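Long-range contacts in aminopeptidase N family protein (Idiomarina loihiensis L2TR, PDB 4FGM), which is probably a zinc-dependent aminopeptidase of the M61 family, with a zinc ion and a maleic acid molecule bound in its active-site pocket: residues A[10-16]-A[98-102]; A[337-342]-A[567-573]. Residues are numbered along the deposited sequence.

Interaction 1 (A[10-16]-A[98-102]); sequences DLHGHLF and YLDQF
Residues 10-16 form the tight hairpin joining antiparallel strands 2-10 and 15-22: Leu11, His12 and Gly13 have helical backbone angles, His14 turns left-handed (phi/psi 59/49°), and Leu15 returns to strand. Leu15 N bonds to Asp10 O (3.0 Å), and His14 and Leu15 opposite Asp10 make a G1 beta bulge. Asp10 OD1 accepts from Gly13 N (2.8 Å), an Asx motif. Tyr98 and Leu99 end strand 97-99 before an Asx turn, Phe102 N to Asp100 OD1 (2.7 Å). Leu11 CA lies 4.7 Å from Asp100 CA, and His14 CA 4.9 Å from Leu99 CA.

Leu99 (chi1 t, chi2 p) points into the hairpin; its CD2 sits over the face of the Phe16 ring, 4.0 Å from the centroid, a CH-pi contact, and its CD1 meets Leu11 CD1 at 3.9 Å. Strand 81-91 pairs with both segments. His14 (chi1 m) donates a hydrogen bond from ND1 to Leu99 O at 2.6 Å, so ND1 is protonated; no backbone-to-backbone hydrogen bond links the segments.

Interaction 2 (A[337-342]-A[567-573]); sequences LSRVER and AKSSYVL
Residues 337-342, in the C-terminal part of helix 326-342, run nearly antiparallel to strand 570-573, with 153° and 7.3 Å between the axes of these short segments. Ser338 CA is 5.2 Å from Tyr571 CA, and Arg342 CA 5.8 Å from Ser569 CA. Ser338, with chi1 m, anchors the register: its OG accepts from Tyr571 N at 2.7 Å and is also hydrogen-bonded to Gly334 and Gly475. One helical turn of side chains receives the Tyr571 ring (chi1 m, chi2 61°). Leu337 (chi1 t, chi2 p) brings CD2 to 3.5 Å from Tyr571 CD2 and 4.1 Å from Leu573 CD1, and Glu341 (chi1 m, chi2 m) lays CB 3.7 Å from Tyr571 CE1 while its carboxylate binds Ser449. Arg342 (chi1 t, chi2 p) packs CD 3.6 Å from CB of Ser569 (chi1 p); its guanidinium forms a salt bridge with Glu507 and a cation-pi contact with Tyr504. A water donates to both Ser338 O (2.6 Å) and Ser569 O (2.7 Å), bridging the backbones. Lys568 centres an inverse gamma turn, and Ser569 and Ser570 opposite Gln466 form a classic beta bulge where the strand begins. The contact sets a two-stranded antiparallel ribbon, 461-466 with 570-575, against a helix of the catalytic region, a helix-on-ribbon packing in which Leu337 supplies the apolar contact to Tyr571 and Leu573 beside the Ser338 hydrogen bond.

Overall arrangement
Interactions 1 and 2 lie on opposite sides of the chain's centre, with their own centres 45 Å apart and their nearest atoms about 27 Å apart. Along the chain they follow in series. Interaction 1 joins a hairpin turn to the end of strand 97-99 within the beta-rich N-terminal region, whereas interaction 2 ties the helical region, which carries the HExxH zinc site, to a strand near the C-terminus. Neither contact reaches the active site, where His273, His277 and Glu307 hold zinc and, with other residues, line the pocket occupied by maleic acid. That pocket draws on both regions: Gly39, Ser40 and Arg95 come from the N-terminal part, and Tyr363 and Tyr377 from the helical one.

Interaction 1 (A[10-16]-A[98-102])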
loop_
_atom_site.group_PDB
_atom_site.type_symbol
_atom_site.label_atom_id
_atom_site.label_comp_id
_atom_site.label_asym_id
_atom_site.label_seq_id
_atom_site.Cartn_x
_atom_site.Cartn_y
_atom_site.Cartn_z
ATOM N N ASP A 10 -28.174 -9.966 1.084
ATOM C CA ASP A 10 -28.583 -9.461 2.385
ATOM C C ASP A 10 -27.735 -8.274 2.823
ATOM O O ASP A 10 -26.653 -8.441 3.392
ATOM C CB ASP A 10 -28.481 -10.586 3.420
ATOM C CG ASP A 10 -29.200 -10.252 4.723
ATOM O OD1 ASP A 10 -29.381 -9.044 5.008
ATOM O OD2 ASP A 10 -29.568 -11.194 5.460
ATOM N N LEU A 11 -28.243 -7.075 2.569
ATOM C CA LEU A 11 -27.539 -5.849 2.918
ATOM C C LEU A 11 -27.322 -5.633 4.415
ATOM O O LEU A 11 -26.224 -5.266 4.838
ATOM C CB LEU A 11 -28.278 -4.660 2.305
ATOM C CG LEU A 11 -27.811 -4.205 0.916
ATOM C CD1 LEU A 11 -27.241 -5.353 0.115
ATOM C CD2 LEU A 11 -28.969 -3.559 0.194
ATOM N N HIS A 12 -28.354 -5.862 5.221
ATOM C CA HIS A 12 -28.221 -5.672 6.662
ATOM C C HIS A 12 -27.391 -6.776 7.313
ATOM O O HIS A 12 -26.745 -6.548 8.345
ATOM C CB HIS A 12 -29.599 -5.592 7.321
ATOM C CG HIS A 12 -30.376 -4.372 6.937
ATOM N ND1 HIS A 12 -31.620 -4.084 7.461
ATOM C CD2 HIS A 12 -30.090 -3.366 6.077
ATOM C CE1 HIS A 12 -32.063 -2.956 6.938
ATOM N NE2 HIS A 12 -31.154 -2.499 6.094
ATOM N N GLY A 13 -27.413 -7.967 6.711
ATOM C CA GLY A 13 -26.640 -9.076 7.234
ATOM C C GLY A 13 -25.227 -9.142 6.649
ATOM O O GLY A 13 -24.411 -9.968 7.068
ATOM N N HIS A 14 -24.929 -8.274 5.682
ATOM C CA HIS A 14 -23.610 -8.244 5.050
ATOM C C HIS A 14 -23.291 -9.601 4.412
ATOM O O HIS A 14 -22.212 -10.156 4.605
ATOM C CB HIS A 14 -22.531 -7.907 6.089
ATOM C CG HIS A 14 -22.952 -6.864 7.078
ATOM N ND1 HIS A 14 -23.440 -5.633 6.701
ATOM C CD2 HIS A 14 -22.992 -6.890 8.431
ATOM C CE1 HIS A 14 -23.766 -4.943 7.780
ATOM N NE2 HIS A 14 -23.505 -5.682 8.840
ATOM N N LEU A 15 -24.230 -10.129 3.638
ATOM C CA LEU A 15 -24.037 -11.422 3.010
ATOM C C LEU A 15 -24.246 -11.432 1.508
ATOM O O LEU A 15 -25.245 -10.920 1.004
ATOM C CB LEU A 15 -24.982 -12.448 3.641
ATOM C CG LEU A 15 -24.760 -12.816 5.114
ATOM C CD1 LEU A 15 -26.004 -13.485 5.669
ATOM C CD2 LEU A 15 -23.552 -13.732 5.230
ATOM N N PHE A 16 -23.291 -12.011 0.790
ATOM C CA PHE A 16 -23.412 -12.145 -0.651
ATOM C C PHE A 16 -23.822 -13.604 -0.868
ATOM O O PHE A 16 -23.384 -14.483 -0.119
ATOM C CB PHE A 16 -22.066 -11.948 -1.361
ATOM C CG PHE A 16 -21.601 -10.523 -1.466
ATOM C CD1 PHE A 16 -20.764 -9.973 -0.501
ATOM C CD2 PHE A 16 -21.940 -9.752 -2.578
ATOM C CE1 PHE A 16 -20.252 -8.667 -0.648
ATOM C CE2 PHE A 16 -21.441 -8.458 -2.735
ATOM C CZ PHE A 16 -20.591 -7.912 -1.761
ATOM N N TYR A 98 -16.871 -6.019 1.572
ATOM C CA TYR A 98 -17.685 -5.219 2.480
ATOM C C TYR A 98 -19.052 -5.000 1.849
ATOM O O TYR A 98 -19.154 -4.754 0.646
ATOM C CB TYR A 98 -16.985 -3.871 2.720
ATOM C CG TYR A 98 -17.760 -2.872 3.548
ATOM C CD1 TYR A 98 -18.852 -2.179 3.016
ATOM C CD2 TYR A 98 -17.410 -2.629 4.875
ATOM C CE1 TYR A 98 -19.576 -1.273 3.792
ATOM C CE2 TYR A 98 -18.125 -1.728 5.656
ATOM C CZ TYR A 98 -19.206 -1.054 5.116
ATOM O OH TYR A 98 -19.916 -0.187 5.915
ATOM N N LEU A 99 -20.102 -5.095 2.659
ATOM C CA LEU A 99 -21.457 -4.899 2.169
ATOM C C LEU A 99 -22.444 -4.457 3.252
ATOM O O LEU A 99 -22.587 -5.119 4.279
ATOM C CB LEU A 99 -21.982 -6.189 1.529
ATOM C CG LEU A 99 -23.394 -6.111 0.935
ATOM C CD1 LEU A 99 -23.358 -5.235 -0.294
ATOM C CD2 LEU A 99 -23.911 -7.511 0.582
ATOM N N ASP A 100 -23.097 -3.322 3.030
ATOM C CA ASP A 100 -24.131 -2.828 3.942
ATOM C C ASP A 100 -25.191 -2.143 3.068
ATOM O O ASP A 100 -25.177 -2.328 1.844
ATOM C CB ASP A 100 -23.561 -1.891 5.022
ATOM C CG ASP A 100 -23.004 -0.593 4.465
ATOM O OD1 ASP A 100 -23.181 -0.303 3.260
ATOM O OD2 ASP A 100 -22.393 0.154 5.261
ATOM N N GLN A 101 -26.099 -1.368 3.653
ATOM C CA GLN A 101 -27.144 -0.745 2.844
ATOM C C GLN A 101 -26.694 0.511 2.101
ATOM O O GLN A 101 -27.500 1.163 1.431
ATOM C CB GLN A 101 -28.389 -0.420 3.694
ATOM C CG GLN A 101 -28.205 0.694 4.740
ATOM C CD GLN A 101 -27.642 0.188 6.061
ATOM O OE1 GLN A 101 -26.609 -0.479 6.098
ATOM N NE2 GLN A 101 -28.322 0.512 7.156
ATOM N N PHE A 102 -25.414 0.846 2.194
ATOM C CA PHE A 102 -24.930 2.044 1.513
ATOM C C PHE A 102 -23.960 1.736 0.381
ATOM O O PHE A 102 -23.862 2.493 -0.584
ATOM C CB PHE A 102 -24.273 2.991 2.526
ATOM C CG PHE A 102 -25.171 3.358 3.681
ATOM C CD1 PHE A 102 -26.294 4.153 3.480
ATOM C CD2 PHE A 102 -24.899 2.893 4.965
ATOM C CE1 PHE A 102 -27.144 4.480 4.544
ATOM C CE2 PHE A 102 -25.735 3.210 6.037
ATOM C CZ PHE A 102 -26.862 4.008 5.829
#

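Interaction 2 (A[337-342]-A[567-573])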
loop_
_atom_site.group_PDB
_atom_site.type_symbol
_atom_site.label_atom_id
_atom_site.label_comp_id
_atom_site.label_asym_id
_atom_site.label_seq_id
_atom_site.Cartn_x
_atom_site.Cartn_y
_atom_site.Cartn_z
ATOM N N LEU A 337 13.432 10.068 4.464
ATOM C CA LEU A 337 14.792 9.968 4.967
ATOM C C LEU A 337 14.782 9.873 6.490
ATOM O O LEU A 337 15.430 9.003 7.072
ATOM C CB LEU A 337 15.612 11.178 4.510
ATOM C CG LEU A 337 17.122 11.116 4.752
ATOM C CD1 LEU A 337 17.673 9.796 4.247
ATOM C CD2 LEU A 337 17.797 12.283 4.050
ATOM N N SER A 338 14.023 10.757 7.127
ATOM C CA SER A 338 13.925 10.782 8.583
ATOM C C SER A 338 13.383 9.482 9.174
ATOM O O SER A 338 13.852 9.021 10.212
ATOM C CB SER A 338 13.040 11.945 9.029
ATOM O OG SER A 338 13.534 13.173 8.532
ATOM N N ARG A 339 12.397 8.887 8.517
ATOM C CA ARG A 339 11.815 7.652 9.020
ATOM C C ARG A 339 12.795 6.485 8.986
ATOM O O ARG A 339 12.872 5.707 9.934
ATOM C CB ARG A 339 10.550 7.295 8.234
ATOM C CG ARG A 339 9.439 8.335 8.342
ATOM C CD ARG A 339 8.119 7.762 7.859
ATOM N NE ARG A 339 8.225 7.212 6.510
ATOM C CZ ARG A 339 7.923 7.877 5.398
ATOM N NH1 ARG A 339 7.486 9.129 5.467
ATOM N NH2 ARG A 339 8.058 7.288 4.215
ATOM N N VAL A 340 13.545 6.357 7.900
ATOM C CA VAL A 340 14.500 5.265 7.792
ATOM C C VAL A 340 15.599 5.395 8.841
ATOM O O VAL A 340 15.966 4.412 9.486
ATOM C CB VAL A 340 15.160 5.226 6.391
ATOM C CG1 VAL A 340 16.240 4.158 6.350
ATOM C CG2 VAL A 340 14.105 4.945 5.332
ATOM N N GLU A 341 16.101 6.617 9.015
ATOM C CA GLU A 341 17.182 6.888 9.959
ATOM C C GLU A 341 16.796 6.956 11.436
ATOM O O GLU A 341 17.668 6.926 12.304
ATOM C CB GLU A 341 17.883 8.193 9.576
ATOM C CG GLU A 341 18.543 8.182 8.202
ATOM C CD GLU A 341 19.483 7.003 8.009
ATOM O OE1 GLU A 341 20.220 6.664 8.959
ATOM O OE2 GLU A 341 19.489 6.421 6.903
ATOM N N ARG A 342 15.500 7.028 11.718
ATOM C CA ARG A 342 15.018 7.138 13.089
ATOM C C ARG A 342 15.320 5.989 14.044
ATOM O O ARG A 342 15.763 6.224 15.168
ATOM C CB ARG A 342 13.504 7.385 13.087
ATOM C CG ARG A 342 12.896 7.587 14.472
ATOM C CD ARG A 342 13.449 8.836 15.155
ATOM N NE ARG A 342 14.138 8.520 16.407
ATOM C CZ ARG A 342 13.704 8.879 17.608
ATOM N NH1 ARG A 342 12.580 9.569 17.728
ATOM N NH2 ARG A 342 14.392 8.542 18.686
ATOM N N ALA A 567 17.911 12.748 19.730
ATOM C CA ALA A 567 18.412 12.460 18.395
ATOM C C ALA A 567 18.004 13.556 17.416
ATOM O O ALA A 567 16.878 14.054 17.461
ATOM C CB ALA A 567 17.870 11.105 17.916
ATOM N N LYS A 568 18.937 13.949 16.556
ATOM C CA LYS A 568 18.648 14.945 15.532
ATOM C C LYS A 568 18.124 14.071 14.393
ATOM O O LYS A 568 18.825 13.783 13.419
ATOM C CB LYS A 568 19.930 15.697 15.146
ATOM C CG LYS A 568 20.299 16.810 16.135
ATOM C CD LYS A 568 21.763 17.224 16.030
ATOM C CE LYS A 568 22.115 18.333 17.021
ATOM N NZ LYS A 568 21.619 19.671 16.589
ATOM N N SER A 569 16.875 13.641 14.566
ATOM C CA SER A 569 16.173 12.744 13.655
ATOM C C SER A 569 15.415 13.357 12.477
ATOM O O SER A 569 15.047 12.645 11.545
ATOM C CB SER A 569 15.219 11.864 14.472
ATOM O OG SER A 569 14.355 12.657 15.274
ATOM N N SER A 570 15.150 14.656 12.518
ATOM C CA SER A 570 14.458 15.295 11.406
ATOM C C SER A 570 15.462 15.691 10.325
ATOM O O SER A 570 16.316 16.546 10.550
ATOM C CB SER A 570 13.701 16.543 11.873
ATOM O OG SER A 570 12.429 16.214 12.406
ATOM N N TYR A 571 15.379 15.051 9.164
ATOM C CA TYR A 571 16.270 15.384 8.060
ATOM C C TYR A 571 15.540 16.394 7.174
ATOM O O TYR A 571 14.622 16.038 6.438
ATOM C CB TYR A 571 16.636 14.129 7.248
ATOM C CG TYR A 571 17.644 13.224 7.929
ATOM C CD1 TYR A 571 17.364 12.641 9.167
ATOM C CD2 TYR A 571 18.894 12.979 7.353
ATOM C CE1 TYR A 571 18.305 11.839 9.819
ATOM C CE2 TYR A 571 19.841 12.178 7.994
ATOM C CZ TYR A 571 19.540 11.614 9.228
ATOM O OH TYR A 571 20.475 10.843 9.886
ATOM N N VAL A 572 15.938 17.658 7.265
ATOM C CA VAL A 572 15.316 18.708 6.471
ATOM C C VAL A 572 16.126 18.943 5.191
ATOM O O VAL A 572 17.334 19.195 5.242
ATOM C CB VAL A 572 15.218 20.020 7.287
ATOM C CG1 VAL A 572 14.661 21.148 6.422
ATOM C CG2 VAL A 572 14.325 19.799 8.498
ATOM N N LEU A 573 15.453 18.844 4.048
ATOM C CA LEU A 573 16.097 19.025 2.752
ATOM C C LEU A 573 15.697 20.316 2.060
ATOM O O LEU A 573 14.522 20.681 2.031
ATOM C CB LEU A 573 15.775 17.846 1.834
ATOM C CG LEU A 573 16.751 16.667 1.851
ATOM C CD1 LEU A 573 17.060 16.260 3.273
ATOM C CD2 LEU A 573 16.155 15.507 1.071
HETATM O O HOH W 1 15.532 9.996 11.891
#